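Side-chain contacts in glycosyl hydrolase, family 8 (Clostridium perfringens, PDB 3REN), which is probably an alpha-amylase of glycoside hydrolase family 8, hydrolysing alpha-linked glucans with a catalytic domain built as an (alpha/alpha)6 barrel: residues L174-M179 with A244-E249; D230-T235 with Y286-L291; I236-R241 with S250-I255; L291-I296 with E300-A305. All coordinates share one frame; numbering follows the deposited sequence. Where two conformers were deposited one is given.

Contact 1: L174-M179 with A244-E249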
loop_
_atom_site.group_PDB
_atom_site.type_symbol
_atom_site.label_atom_id
_atom_site.label_comp_id
_atom_site.label_asym_id
_atom_site.label_seq_id
_atom_site.Cartn_x
_atom_site.Cartn_y
_atom_site.Cartn_z
ATOM N N LEU A 174 -2.605 -9.314 4.426
ATOM C CA LEU A 174 -3.154 -9.507 5.779
ATOM C C LEU A 174 -2.992 -8.232 6.603
ATOM O O LEU A 174 -2.031 -8.086 7.397
ATOM C CB LEU A 174 -2.540 -10.728 6.477
ATOM C CG LEU A 174 -2.779 -12.021 5.693
ATOM C CD1 LEU A 174 -1.904 -13.092 6.276
ATOM C CD2 LEU A 174 -4.261 -12.422 5.703
ATOM N N ASP A 175 -3.944 -7.308 6.378
ATOM C CA ASP A 175 -3.922 -5.961 6.920
ATOM C C ASP A 175 -4.399 -6.013 8.378
ATOM O O ASP A 175 -5.545 -5.717 8.686
ATOM C CB ASP A 175 -4.883 -5.133 6.074
ATOM C CG ASP A 175 -4.783 -3.644 6.308
ATOM O OD1 ASP A 175 -4.289 -3.198 7.366
ATOM O OD2 ASP A 175 -5.244 -2.896 5.403
ATOM N N LEU A 176 -3.484 -6.324 9.250
ATOM C CA LEU A 176 -3.767 -6.472 10.641
ATOM C C LEU A 176 -4.412 -5.224 11.247
ATOM O O LEU A 176 -5.310 -5.375 11.994
ATOM C CB LEU A 176 -2.499 -6.796 11.421
ATOM C CG LEU A 176 -2.125 -8.247 11.667
ATOM C CD1 LEU A 176 -2.727 -9.203 10.797
ATOM C CD2 LEU A 176 -0.751 -8.590 12.141
ATOM N N PRO A 177 -3.961 -4.024 10.912
ATOM C CA PRO A 177 -4.575 -2.833 11.510
ATOM C C PRO A 177 -6.054 -2.705 11.162
ATOM O O PRO A 177 -6.842 -2.347 12.030
ATOM C CB PRO A 177 -3.771 -1.649 10.909
ATOM C CG PRO A 177 -2.462 -2.285 10.578
ATOM C CD PRO A 177 -2.809 -3.663 10.077
ATOM N N THR A 178 -6.420 -2.991 9.918
ATOM C CA THR A 178 -7.818 -2.940 9.518
ATOM C C THR A 178 -8.609 -4.018 10.289
ATOM O O THR A 178 -9.706 -3.756 10.779
ATOM C CB THR A 178 -7.941 -3.146 7.996
ATOM O OG1 THR A 178 -7.167 -2.140 7.305
ATOM C CG2 THR A 178 -9.389 -3.064 7.563
HETATM N N MSE A 179 -8.056 -5.224 10.411
HETATM C CA MSE A 179 -8.764 -6.306 11.116
HETATM C C MSE A 179 -8.968 -5.975 12.605
HETATM O O MSE A 179 -9.978 -6.344 13.199
HETATM C CB MSE A 179 -8.071 -7.670 10.945
HETATM C CG MSE A 179 -8.110 -8.178 9.513
HETATM SE SE MSE A 179 -6.779 -9.585 9.346
HETATM C CE MSE A 179 -6.854 -9.971 7.450
ATOM N N ALA A 244 -0.539 -2.452 14.231
ATOM C CA ALA A 244 -1.502 -3.221 15.001
ATOM C C ALA A 244 -0.996 -3.538 16.411
ATOM O O ALA A 244 -1.656 -4.242 17.161
ATOM C CB ALA A 244 -1.832 -4.533 14.261
ATOM N N GLY A 245 0.183 -3.041 16.755
ATOM C CA GLY A 245 0.771 -3.254 18.082
ATOM C C GLY A 245 1.613 -4.515 18.226
ATOM O O GLY A 245 2.019 -4.856 19.328
ATOM N N GLU A 246 1.878 -5.233 17.136
ATOM C CA GLU A 246 2.697 -6.464 17.236
ATOM C C GLU A 246 4.198 -6.148 17.211
ATOM O O GLU A 246 4.599 -5.010 16.907
ATOM C CB GLU A 246 2.352 -7.434 16.106
ATOM C CG GLU A 246 0.882 -7.780 15.967
ATOM C CD GLU A 246 0.356 -8.680 17.096
ATOM O OE1 GLU A 246 1.165 -9.398 17.750
ATOM O OE2 GLU A 246 -0.884 -8.661 17.329
ATOM N N ASN A 247 5.021 -7.165 17.461
ATOM C CA ASN A 247 6.468 -6.992 17.628
ATOM C C ASN A 247 7.255 -7.275 16.355
ATOM O O ASN A 247 7.161 -8.362 15.826
ATOM C CB ASN A 247 6.961 -7.935 18.743
ATOM C CG ASN A 247 8.464 -7.762 19.054
ATOM O OD1 ASN A 247 9.323 -7.886 18.173
ATOM N ND2 ASN A 247 8.769 -7.461 20.314
ATOM N N GLU A 248 8.022 -6.300 15.890
ATOM C CA GLU A 248 8.936 -6.442 14.742
ATOM C C GLU A 248 10.361 -5.941 15.069
ATOM O O GLU A 248 11.040 -5.434 14.196
ATOM C CB GLU A 248 8.409 -5.677 13.514
ATOM C CG GLU A 248 7.160 -6.320 12.856
ATOM C CD GLU A 248 7.377 -7.786 12.417
ATOM O OE1 GLU A 248 8.510 -8.132 12.086
ATOM O OE2 GLU A 248 6.427 -8.601 12.410
ATOM N N GLU A 249 10.819 -6.157 16.287
ATOM C CA GLU A 249 12.127 -5.699 16.686
ATOM C C GLU A 249 13.291 -6.275 15.845
ATOM O O GLU A 249 14.096 -5.543 15.384
ATOM C CB GLU A 249 12.355 -5.978 18.186
ATOM C CG GLU A 249 11.394 -5.271 19.120
ATOM C CD GLU A 249 11.736 -5.396 20.606
ATOM O OE1 GLU A 249 11.708 -6.477 21.182
#
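The backbones of Pro177 and Ala244 come close, with 4.7 Å between their CA atoms, where the first turn of helix 176-185 meets the loop after helix 231-243. Ala244 carries the contact. Its CB points at the turn and lies 3.7 Å from Leu176 CB. The same methyl sits 4.0 Å from Pro177 N, so it meets the root of the proline ring as well as the leucine. Leu176 CD2 comes within 4.2 Å of Glu246 CG, a light contact against the aliphatic stem of that side chain. The carboxylate of Glu246 turns to Tyr193 OH for its hydrogen bond.

Both segments are helix-end structures of the (alpha/alpha)6 barrel. Asp175 is the N-cap of helix 176-185, and its OD1 takes a weak capping bond from Thr178 N at 3.3 Å. On the other side, helix 231-243 ends in a Schellman motif at Gly245. The positive phi there, 88°, belongs to that motif, a backbone shape that suits glycine. The loop then prepares the next helix. Asn247 OD1 accepts from Glu249 N at 3.0 Å, forming an Asx turn, with the donor above the carbonyl plane. Asn247 ND2 in turn gives a bond to Glu249 OE1 at 3.2 Å. Glu248, the N-cap residue of helix 249-262, is buried. Its OE2 is held by a salt bridge from Arg241 NE and a hydrogen bond with Tyr212 OH. Ala244 O accepts from Lys180 NZ.

Contact 2: D230-T235 with Y286-L291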
loop_
_atom_site.group_PDB
_atom_site.type_symbol
_atom_site.label_atom_id
_atom_site.label_comp_id
_atom_site.label_asym_id
_atom_site.label_seq_id
_atom_site.Cartn_x
_atom_site.Cartn_y
_atom_site.Cartn_z
ATOM N N ASP A 230 11.037 -11.063 -1.450
ATOM C CA ASP A 230 10.475 -9.834 -2.062
ATOM C C ASP A 230 10.423 -8.749 -1.009
ATOM O O ASP A 230 9.501 -8.718 -0.160
ATOM C CB ASP A 230 9.042 -10.058 -2.596
ATOM C CG ASP A 230 8.545 -8.895 -3.452
ATOM O OD1 ASP A 230 8.770 -7.694 -3.083
ATOM O OD2 ASP A 230 7.926 -9.181 -4.493
ATOM N N PHE A 231 11.392 -7.846 -1.053
ATOM C CA PHE A 231 11.548 -6.911 0.082
ATOM C C PHE A 231 10.372 -5.967 0.294
ATOM O O PHE A 231 10.001 -5.697 1.447
ATOM C CB PHE A 231 12.864 -6.141 -0.023
ATOM C CG PHE A 231 13.179 -5.351 1.177
ATOM C CD1 PHE A 231 13.320 -3.967 1.086
ATOM C CD2 PHE A 231 13.375 -5.979 2.412
ATOM C CE1 PHE A 231 13.621 -3.202 2.223
ATOM C CE2 PHE A 231 13.668 -5.214 3.555
ATOM C CZ PHE A 231 13.786 -3.817 3.451
ATOM N N LEU A 232 9.824 -5.417 -0.797
ATOM C CA LEU A 232 8.696 -4.497 -0.682
ATOM C C LEU A 232 7.567 -5.142 0.077
ATOM O O LEU A 232 6.984 -4.538 1.014
ATOM C CB LEU A 232 8.189 -4.028 -2.044
ATOM C CG LEU A 232 6.925 -3.163 -1.910
ATOM C CD1 LEU A 232 7.243 -1.809 -1.223
ATOM C CD2 LEU A 232 6.349 -2.928 -3.276
ATOM N N LEU A 233 7.232 -6.361 -0.296
ATOM C CA LEU A 233 6.162 -7.048 0.359
ATOM C C LEU A 233 6.437 -7.252 1.827
ATOM O O LEU A 233 5.578 -7.107 2.581
ATOM C CB LEU A 233 5.808 -8.343 -0.319
ATOM C CG LEU A 233 4.876 -8.325 -1.511
ATOM C CD1 LEU A 233 4.870 -7.096 -2.340
ATOM C CD2 LEU A 233 5.001 -9.570 -2.341
ATOM N N SER A 234 7.661 -7.572 2.201
ATOM C CA SER A 234 7.943 -7.728 3.648
ATOM C C SER A 234 7.815 -6.389 4.417
ATOM O O SER A 234 7.385 -6.372 5.558
ATOM C CB SER A 234 9.332 -8.329 3.879
ATOM O OG SER A 234 9.329 -9.728 3.580
ATOM N N THR A 235 8.222 -5.277 3.805
ATOM C CA THR A 235 7.995 -3.984 4.433
ATOM C C THR A 235 6.507 -3.697 4.674
ATOM O O THR A 235 6.149 -3.102 5.710
ATOM C CB THR A 235 8.693 -2.797 3.722
ATOM O OG1 THR A 235 8.100 -2.549 2.430
ATOM C CG2 THR A 235 10.181 -3.094 3.592
ATOM N N TYR A 286 11.301 2.633 -0.053
ATOM C CA TYR A 286 11.722 3.744 0.839
ATOM C C TYR A 286 10.571 4.377 1.604
ATOM O O TYR A 286 10.721 4.711 2.777
ATOM C CB TYR A 286 12.524 4.805 0.074
ATOM C CG TYR A 286 13.889 4.286 -0.345
ATOM C CD1 TYR A 286 14.750 3.701 0.596
ATOM C CD2 TYR A 286 14.299 4.343 -1.672
ATOM C CE1 TYR A 286 16.015 3.202 0.237
ATOM C CE2 TYR A 286 15.576 3.851 -2.058
ATOM C CZ TYR A 286 16.418 3.285 -1.088
ATOM O OH TYR A 286 17.659 2.807 -1.443
ATOM N N SER A 287 9.423 4.524 0.933
ATOM C CA SER A 287 8.191 4.983 1.590
ATOM C C SER A 287 7.816 4.160 2.772
ATOM O O SER A 287 7.516 4.716 3.826
ATOM C CB SER A 287 7.014 5.002 0.607
ATOM O OG SER A 287 7.248 5.976 -0.396
ATOM N N ASN A 288 7.828 2.828 2.623
ATOM C CA ASN A 288 7.431 1.969 3.710
ATOM C C ASN A 288 8.414 2.013 4.871
ATOM O O ASN A 288 8.011 1.977 6.039
ATOM C CB ASN A 288 7.270 0.520 3.197
ATOM C CG ASN A 288 5.922 0.301 2.524
ATOM O OD1 ASN A 288 5.014 1.100 2.692
ATOM N ND2 ASN A 288 5.791 -0.775 1.753
ATOM N N VAL A 289 9.712 2.068 4.543
ATOM C CA VAL A 289 10.757 2.140 5.559
ATOM C C VAL A 289 10.588 3.433 6.369
ATOM O O VAL A 289 10.673 3.426 7.601
ATOM C CB VAL A 289 12.159 2.078 4.905
ATOM C CG1 VAL A 289 13.239 2.284 5.955
ATOM C CG2 VAL A 289 12.381 0.729 4.207
ATOM N N ALA A 290 10.315 4.543 5.673
ATOM C CA ALA A 290 10.007 5.825 6.324
ATOM C C ALA A 290 8.765 5.741 7.197
ATOM O O ALA A 290 8.745 6.298 8.291
ATOM C CB ALA A 290 9.844 6.946 5.266
ATOM N N LEU A 291 7.719 5.059 6.725
ATOM C CA LEU A 291 6.487 4.926 7.563
ATOM C C LEU A 291 6.713 4.069 8.822
ATOM O O LEU A 291 6.153 4.334 9.904
ATOM C CB LEU A 291 5.321 4.374 6.743
ATOM C CG LEU A 291 4.842 5.430 5.750
ATOM C CD1 LEU A 291 4.069 4.762 4.648
ATOM C CD2 LEU A 291 4.018 6.538 6.477
#
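Thr235 holds OG1 between its backbone N and carbonyl carbon (chi1 68°), and Asn288 swings CG away from its own carbonyl carbon (chi1 -81°). These two settings bring the hydroxyl and the amide together between the helices. Asn288 ND2 donates to Thr235 OG1 at 3.0 Å, with a somewhat bent N-H...O angle of 151°. The hydroxyl lies close to the amide plane. Thr235 OG1 also donates to Leu232 O at 2.7 Å, back within its own helix. The hydroxyl thus takes part in two bonds, once as acceptor and once as donor, which should limit its rotation. A buried amide N-H is satisfied by a buried hydroxyl.

Apolar atoms close in around the bond. Thr235 CB lies 3.6 Å from Asn288 CB. Leu232 comes across the amide at about a right angle, with CD1 3.5 Å from Asn288 ND2. Thr235 CG2 lies over one face of the Phe231 ring, offset toward its rim, and stands 4.5 Å from Val289 CG2.

The two helical segments run in broadly the same direction, with axes 9.5 Å apart, consistent with neighbouring helices of one layer of an (alpha/alpha)6 barrel. Around them, Leu232 reaches Phe336 of helix 335-346, and Ala290 packs on Ala305 of helix 299-312. Phe231 meets Tyr269 of strand 268-270 edge to face, just after strand 228-230 leads into its helix.

Contact 3: I236-R241 with S250-I255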
loop_
_atom_site.group_PDB
_atom_site.type_symbol
_atom_site.label_atom_id
_atom_site.label_comp_id
_atom_site.label_asym_id
_atom_site.label_seq_id
_atom_site.Cartn_x
_atom_site.Cartn_y
_atom_site.Cartn_z
ATOM N N ILE A 236 5.648 -4.132 3.750
ATOM C CA ILE A 236 4.214 -3.945 3.954
ATOM C C ILE A 236 3.800 -4.774 5.179
ATOM O O ILE A 236 3.139 -4.254 6.093
ATOM C CB ILE A 236 3.386 -4.306 2.702
ATOM C CG1 ILE A 236 3.682 -3.313 1.582
ATOM C CG2 ILE A 236 1.821 -4.273 3.023
ATOM C CD1 ILE A 236 3.319 -3.797 0.200
ATOM N N VAL A 237 4.203 -6.045 5.219
ATOM C CA VAL A 237 3.835 -6.913 6.360
ATOM C C VAL A 237 4.333 -6.295 7.680
ATOM O O VAL A 237 3.606 -6.256 8.691
ATOM C CB VAL A 237 4.443 -8.320 6.214
ATOM C CG1 VAL A 237 4.271 -9.107 7.493
ATOM C CG2 VAL A 237 3.835 -9.074 5.001
ATOM N N ILE A 238 5.584 -5.835 7.686
ATOM C CA ILE A 238 6.183 -5.239 8.897
ATOM C C ILE A 238 5.431 -4.008 9.348
ATOM O O ILE A 238 5.095 -3.908 10.537
ATOM C CB ILE A 238 7.683 -4.910 8.690
ATOM C CG1 ILE A 238 8.475 -6.222 8.532
ATOM C CG2 ILE A 238 8.216 -4.032 9.813
ATOM C CD1 ILE A 238 9.863 -6.046 7.886
ATOM N N LEU A 239 5.138 -3.095 8.409
ATOM C CA LEU A 239 4.330 -1.923 8.740
ATOM C C LEU A 239 2.955 -2.332 9.297
ATOM O O LEU A 239 2.526 -1.763 10.298
ATOM C CB LEU A 239 4.187 -0.979 7.559
ATOM C CG LEU A 239 3.403 0.327 7.702
ATOM C CD1 LEU A 239 4.029 1.231 8.770
ATOM C CD2 LEU A 239 3.473 1.030 6.379
ATOM N N ASN A 240 2.300 -3.338 8.696
ATOM C CA ASN A 240 0.983 -3.819 9.204
ATOM C C ASN A 240 1.088 -4.345 10.628
ATOM O O ASN A 240 0.276 -4.028 11.469
ATOM C CB ASN A 240 0.362 -4.911 8.282
ATOM C CG ASN A 240 -0.189 -4.335 6.978
ATOM O OD1 ASN A 240 -0.483 -3.148 6.906
ATOM N ND2 ASN A 240 -0.331 -5.172 5.944
ATOM N N ARG A 241 2.099 -5.154 10.893
ATOM C CA ARG A 241 2.332 -5.711 12.225
ATOM C C ARG A 241 2.489 -4.630 13.293
ATOM O O ARG A 241 1.894 -4.710 14.357
ATOM C CB ARG A 241 3.593 -6.568 12.185
ATOM C CG ARG A 241 3.385 -7.975 11.565
ATOM C CD ARG A 241 2.933 -8.968 12.637
ATOM N NE ARG A 241 4.066 -9.329 13.487
ATOM C CZ ARG A 241 4.031 -10.175 14.517
ATOM N NH1 ARG A 241 2.901 -10.761 14.915
ATOM N NH2 ARG A 241 5.145 -10.390 15.189
ATOM N N SER A 250 13.261 -7.558 15.552
ATOM C CA SER A 250 14.368 -8.179 14.812
ATOM C C SER A 250 14.367 -7.861 13.322
ATOM O O SER A 250 15.418 -7.796 12.695
ATOM C CB SER A 250 14.446 -9.701 15.046
ATOM O OG SER A 250 13.387 -10.389 14.401
ATOM N N SER A 251 13.187 -7.656 12.752
ATOM C CA SER A 251 13.116 -7.339 11.337
ATOM C C SER A 251 13.577 -5.913 11.088
ATOM O O SER A 251 14.319 -5.634 10.141
ATOM C CB SER A 251 11.694 -7.517 10.834
ATOM O OG SER A 251 11.665 -7.178 9.470
ATOM N N ILE A 252 13.131 -5.006 11.949
ATOM C CA ILE A 252 13.494 -3.608 11.849
ATOM C C ILE A 252 15.000 -3.429 12.074
ATOM O O ILE A 252 15.638 -2.645 11.387
ATOM C CB ILE A 252 12.664 -2.742 12.822
ATOM C CG1 ILE A 252 11.200 -2.726 12.372
ATOM C CG2 ILE A 252 13.199 -1.319 12.877
ATOM C CD1 ILE A 252 10.266 -1.999 13.346
ATOM N N LYS A 253 15.556 -4.139 13.047
ATOM C CA LYS A 253 17.015 -4.137 13.243
ATOM C C LYS A 253 17.716 -4.575 11.930
ATOM O O LYS A 253 18.682 -3.957 11.476
ATOM C CB LYS A 253 17.355 -5.072 14.413
ATOM C CG LYS A 253 18.775 -4.951 14.967
ATOM C CD LYS A 253 19.072 -6.151 15.892
ATOM C CE LYS A 253 20.594 -6.432 16.025
ATOM N NZ LYS A 253 21.245 -5.582 17.074
ATOM N N TRP A 254 17.203 -5.632 11.310
ATOM C CA TRP A 254 17.794 -6.149 10.064
ATOM C C TRP A 254 17.789 -5.088 8.981
ATOM O O TRP A 254 18.810 -4.817 8.344
ATOM C CB TRP A 254 17.056 -7.403 9.586
ATOM C CG TRP A 254 17.764 -8.081 8.431
ATOM C CD1 TRP A 254 18.682 -9.084 8.521
ATOM C CD2 TRP A 254 17.605 -7.803 7.024
ATOM N NE1 TRP A 254 19.105 -9.443 7.279
ATOM C CE2 TRP A 254 18.471 -8.683 6.334
ATOM C CE3 TRP A 254 16.820 -6.895 6.283
ATOM C CZ2 TRP A 254 18.593 -8.694 4.937
ATOM C CZ3 TRP A 254 16.961 -6.886 4.854
ATOM C CH2 TRP A 254 17.838 -7.794 4.215
ATOM N N ILE A 255 16.636 -4.468 8.779
ATOM C CA ILE A 255 16.528 -3.365 7.822
ATOM C C ILE A 255 17.473 -2.222 8.114
ATOM O O ILE A 255 18.161 -1.752 7.182
ATOM C CB ILE A 255 15.059 -2.845 7.688
ATOM C CG1 ILE A 255 14.174 -3.955 7.123
ATOM C CG2 ILE A 255 14.996 -1.649 6.772
ATOM C CD1 ILE A 255 12.680 -3.652 7.308
#
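Ile238 and Ser251 are the residues whose backbones come nearest, with 7.6 Å between their CA atoms. The helical segments run in largely opposed directions, at 134°, and their axes approach to 11.1 Å. Such wide spacing has to be bridged by long side chains, and Ile238 does most of this.

Its two branches part to different partners. CG1 lies away from the residue's own carbonyl carbon (chi1 -67°) and carries CD1 out to the second helix. There CD1 meets Ile255 CD1 at 3.7 Å, the two side chains reaching toward each other tip to tip. The shorter branch, CG2, goes to Ile252 and stands 4.1 Å from its CG1. Ser251 also points at Ile238, one residue before Ile252 and one turn before Ile255. Its side chain was deposited in two conformers, and the very short approach of OG to Ile238 CD1 in the one given is doubtful.

The helices are consecutive, 231-243 and 249-262, and the short loop between them turns the chain back, as expected in an (alpha/alpha)6 barrel. Helix 283-296 closes one flank, where Ile252 packs on Ile292 and Ile296. Ser251 also touches Leu211 of a loop.

The contact is mostly van der Waals packing of isoleucine branches, with the serine beside them. It has no directional polar bond between the segments and depends on shape and apolar burial.

Contact 4: L291-I296 with E300-A305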
loop_
_atom_site.group_PDB
_atom_site.type_symbol
_atom_site.label_atom_id
_atom_site.label_comp_id
_atom_site.label_asym_id
_atom_site.label_seq_id
_atom_site.Cartn_x
_atom_site.Cartn_y
_atom_site.Cartn_z
ATOM N N LEU A 291 7.719 5.059 6.725
ATOM C CA LEU A 291 6.487 4.926 7.563
ATOM C C LEU A 291 6.713 4.069 8.822
ATOM O O LEU A 291 6.153 4.334 9.904
ATOM C CB LEU A 291 5.321 4.374 6.743
ATOM C CG LEU A 291 4.842 5.430 5.750
ATOM C CD1 LEU A 291 4.069 4.762 4.648
ATOM C CD2 LEU A 291 4.018 6.538 6.477
ATOM N N ILE A 292 7.537 3.033 8.660
ATOM C CA ILE A 292 7.975 2.215 9.780
ATOM C C ILE A 292 8.741 3.070 10.797
ATOM O O ILE A 292 8.434 3.035 11.997
ATOM C CB ILE A 292 8.831 1.028 9.285
ATOM C CG1 ILE A 292 7.937 -0.007 8.569
ATOM C CG2 ILE A 292 9.563 0.372 10.428
ATOM C CD1 ILE A 292 8.754 -0.903 7.627
ATOM N N ALA A 293 9.716 3.836 10.316
ATOM C CA ALA A 293 10.598 4.615 11.185
ATOM C C ALA A 293 9.787 5.695 11.872
ATOM O O ALA A 293 9.995 5.969 13.047
ATOM C CB ALA A 293 11.696 5.251 10.394
ATOM N N ASN A 294 8.853 6.284 11.129
ATOM C CA ASN A 294 7.957 7.284 11.713
ATOM C C ASN A 294 7.181 6.689 12.876
ATOM O O ASN A 294 7.119 7.274 13.966
ATOM C CB ASN A 294 6.946 7.804 10.693
ATOM C CG ASN A 294 5.993 8.845 11.314
ATOM O OD1 ASN A 294 4.809 8.582 11.507
ATOM N ND2 ASN A 294 6.526 10.018 11.636
ATOM N N TYR A 295 6.601 5.518 12.627
ATOM C CA TYR A 295 5.767 4.864 13.608
ATOM C C TYR A 295 6.551 4.556 14.892
ATOM O O TYR A 295 6.085 4.858 15.988
ATOM C CB TYR A 295 5.112 3.596 13.032
ATOM C CG TYR A 295 4.095 3.040 13.990
ATOM C CD1 TYR A 295 4.471 2.124 14.963
ATOM C CD2 TYR A 295 2.764 3.478 13.964
ATOM C CE1 TYR A 295 3.551 1.638 15.889
ATOM C CE2 TYR A 295 1.847 2.989 14.882
ATOM C CZ TYR A 295 2.257 2.082 15.839
ATOM O OH TYR A 295 1.366 1.580 16.737
ATOM N N ILE A 296 7.739 3.978 14.757
ATOM C CA ILE A 296 8.509 3.596 15.945
ATOM C C ILE A 296 9.282 4.756 16.572
ATOM O O ILE A 296 9.851 4.591 17.634
ATOM C CB ILE A 296 9.460 2.436 15.637
ATOM C CG1 ILE A 296 10.571 2.899 14.668
ATOM C CG2 ILE A 296 8.662 1.234 15.122
ATOM C CD1 ILE A 296 11.501 1.806 14.190
ATOM N N GLU A 300 16.661 8.799 12.677
ATOM C CA GLU A 300 17.793 8.567 11.803
ATOM C C GLU A 300 17.414 7.719 10.560
ATOM O O GLU A 300 17.716 8.069 9.484
ATOM C CB GLU A 300 18.892 7.833 12.583
ATOM C CD GLU A 300 18.182 7.533 15.087
ATOM O OE1 GLU A 300 18.375 6.342 15.435
ATOM O OE2 GLU A 300 17.267 8.198 15.526
ATOM N N LEU A 301 16.705 6.636 10.803
ATOM C CA LEU A 301 16.155 5.754 9.761
ATOM C C LEU A 301 15.162 6.517 8.868
ATOM O O LEU A 301 15.193 6.412 7.635
ATOM C CB LEU A 301 15.481 4.520 10.404
ATOM C CG LEU A 301 14.945 3.469 9.428
ATOM C CD1 LEU A 301 16.067 2.995 8.517
ATOM C CD2 LEU A 301 14.232 2.252 10.087
ATOM N N PHE A 302 14.300 7.285 9.514
ATOM C CA PHE A 302 13.302 8.104 8.858
ATOM C C PHE A 302 13.954 9.055 7.898
ATOM O O PHE A 302 13.559 9.105 6.750
ATOM C CB PHE A 302 12.433 8.881 9.882
ATOM C CG PHE A 302 11.351 9.723 9.228
ATOM C CD1 PHE A 302 11.512 11.111 9.098
ATOM C CD2 PHE A 302 10.212 9.116 8.674
ATOM C CE1 PHE A 302 10.523 11.905 8.475
ATOM C CE2 PHE A 302 9.201 9.896 8.028
ATOM C CZ PHE A 302 9.343 11.287 7.941
ATOM N N ASN A 303 14.969 9.799 8.355
ATOM C CA ASN A 303 15.657 10.778 7.495
ATOM C C ASN A 303 16.421 10.124 6.354
ATOM O O ASN A 303 16.475 10.660 5.246
ATOM C CB ASN A 303 16.585 11.663 8.342
ATOM C CG ASN A 303 15.800 12.686 9.151
ATOM O OD1 ASN A 303 14.730 13.146 8.731
ATOM N ND2 ASN A 303 16.343 13.073 10.287
ATOM N N LYS A 304 17.010 8.962 6.639
ATOM C CA LYS A 304 17.744 8.193 5.633
ATOM C C LYS A 304 16.813 7.763 4.499
ATOM O O LYS A 304 17.178 7.854 3.326
ATOM C CB LYS A 304 18.342 6.952 6.282
ATOM C CG LYS A 304 19.611 6.442 5.603
ATOM C CD LYS A 304 20.363 5.434 6.491
ATOM C CE LYS A 304 21.916 5.658 6.458
ATOM N NZ LYS A 304 22.565 5.363 5.154
ATOM N N ALA A 305 15.628 7.251 4.872
ATOM C CA ALA A 305 14.624 6.853 3.908
ATOM C C ALA A 305 14.075 8.085 3.165
ATOM O O ALA A 305 13.942 8.046 1.945
ATOM C CB ALA A 305 13.501 6.061 4.594
#
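Ala293 and Phe302 make the tight part of this contact, and Asn294 with the Phe302 ring makes the looser one. At the tight part the CA atoms of Ala293 and Phe302 are 5.0 Å apart. The Ala293 methyl is pressed onto the opposing backbone, with CB 3.4 Å from Phe302 N. It also touches Phe302 CB at 3.7 Å and lies at the edge of the ring, near its plane. Leu301 lies next to Phe302 against the same methyl, its CG 3.8 Å from Ala293 CB. A chi1 of -176° sends Leu301 CG off opposite its backbone N, along the flank of the alanine and into the buried side, where Phe259 of helix 249-262 also touches it.

The axes come within 8.0 Å at an angle of 155°, consistent with a small residue at the closest point. The pair is an antiparallel helical hairpin, helix 283-296 followed by helix 299-312 after a very short turn. Hairpins of this kind build the (alpha/alpha)6 barrel. In the turn, Asp298 OD1 accepts from Leu301 N.

Toward solvent the packing relaxes. Asn294 CB stands 4.1 Å from both CD2 and CE2 of Phe302. The ring and Asn294 are both partly exposed, and Lys347 from a later loop touches each of them.

Contacts 1, 2 and 3 are buried, while contact 4 is partly open to solvent. Contact 2 lies nearest the centre of the chain and is the one joined by a side-chain hydrogen bond. Contacts 3 and 4 are mainly apolar pairings of consecutive helices running in opposed directions, widely spaced and oblique in contact 3, close in contact 4. Contacts 2 and 3 both use helix 231-243, and contacts 2 and 4 share helix 283-296, including Leu291. Contact 3 also meets contact 4 through Leu239 with Leu291 and Ile238 with Ile292. Contact 1 involves helix ends instead. It is linked to contact 3 by the salt bridge between Glu248 and Arg241, and does not touch contacts 2 and 4.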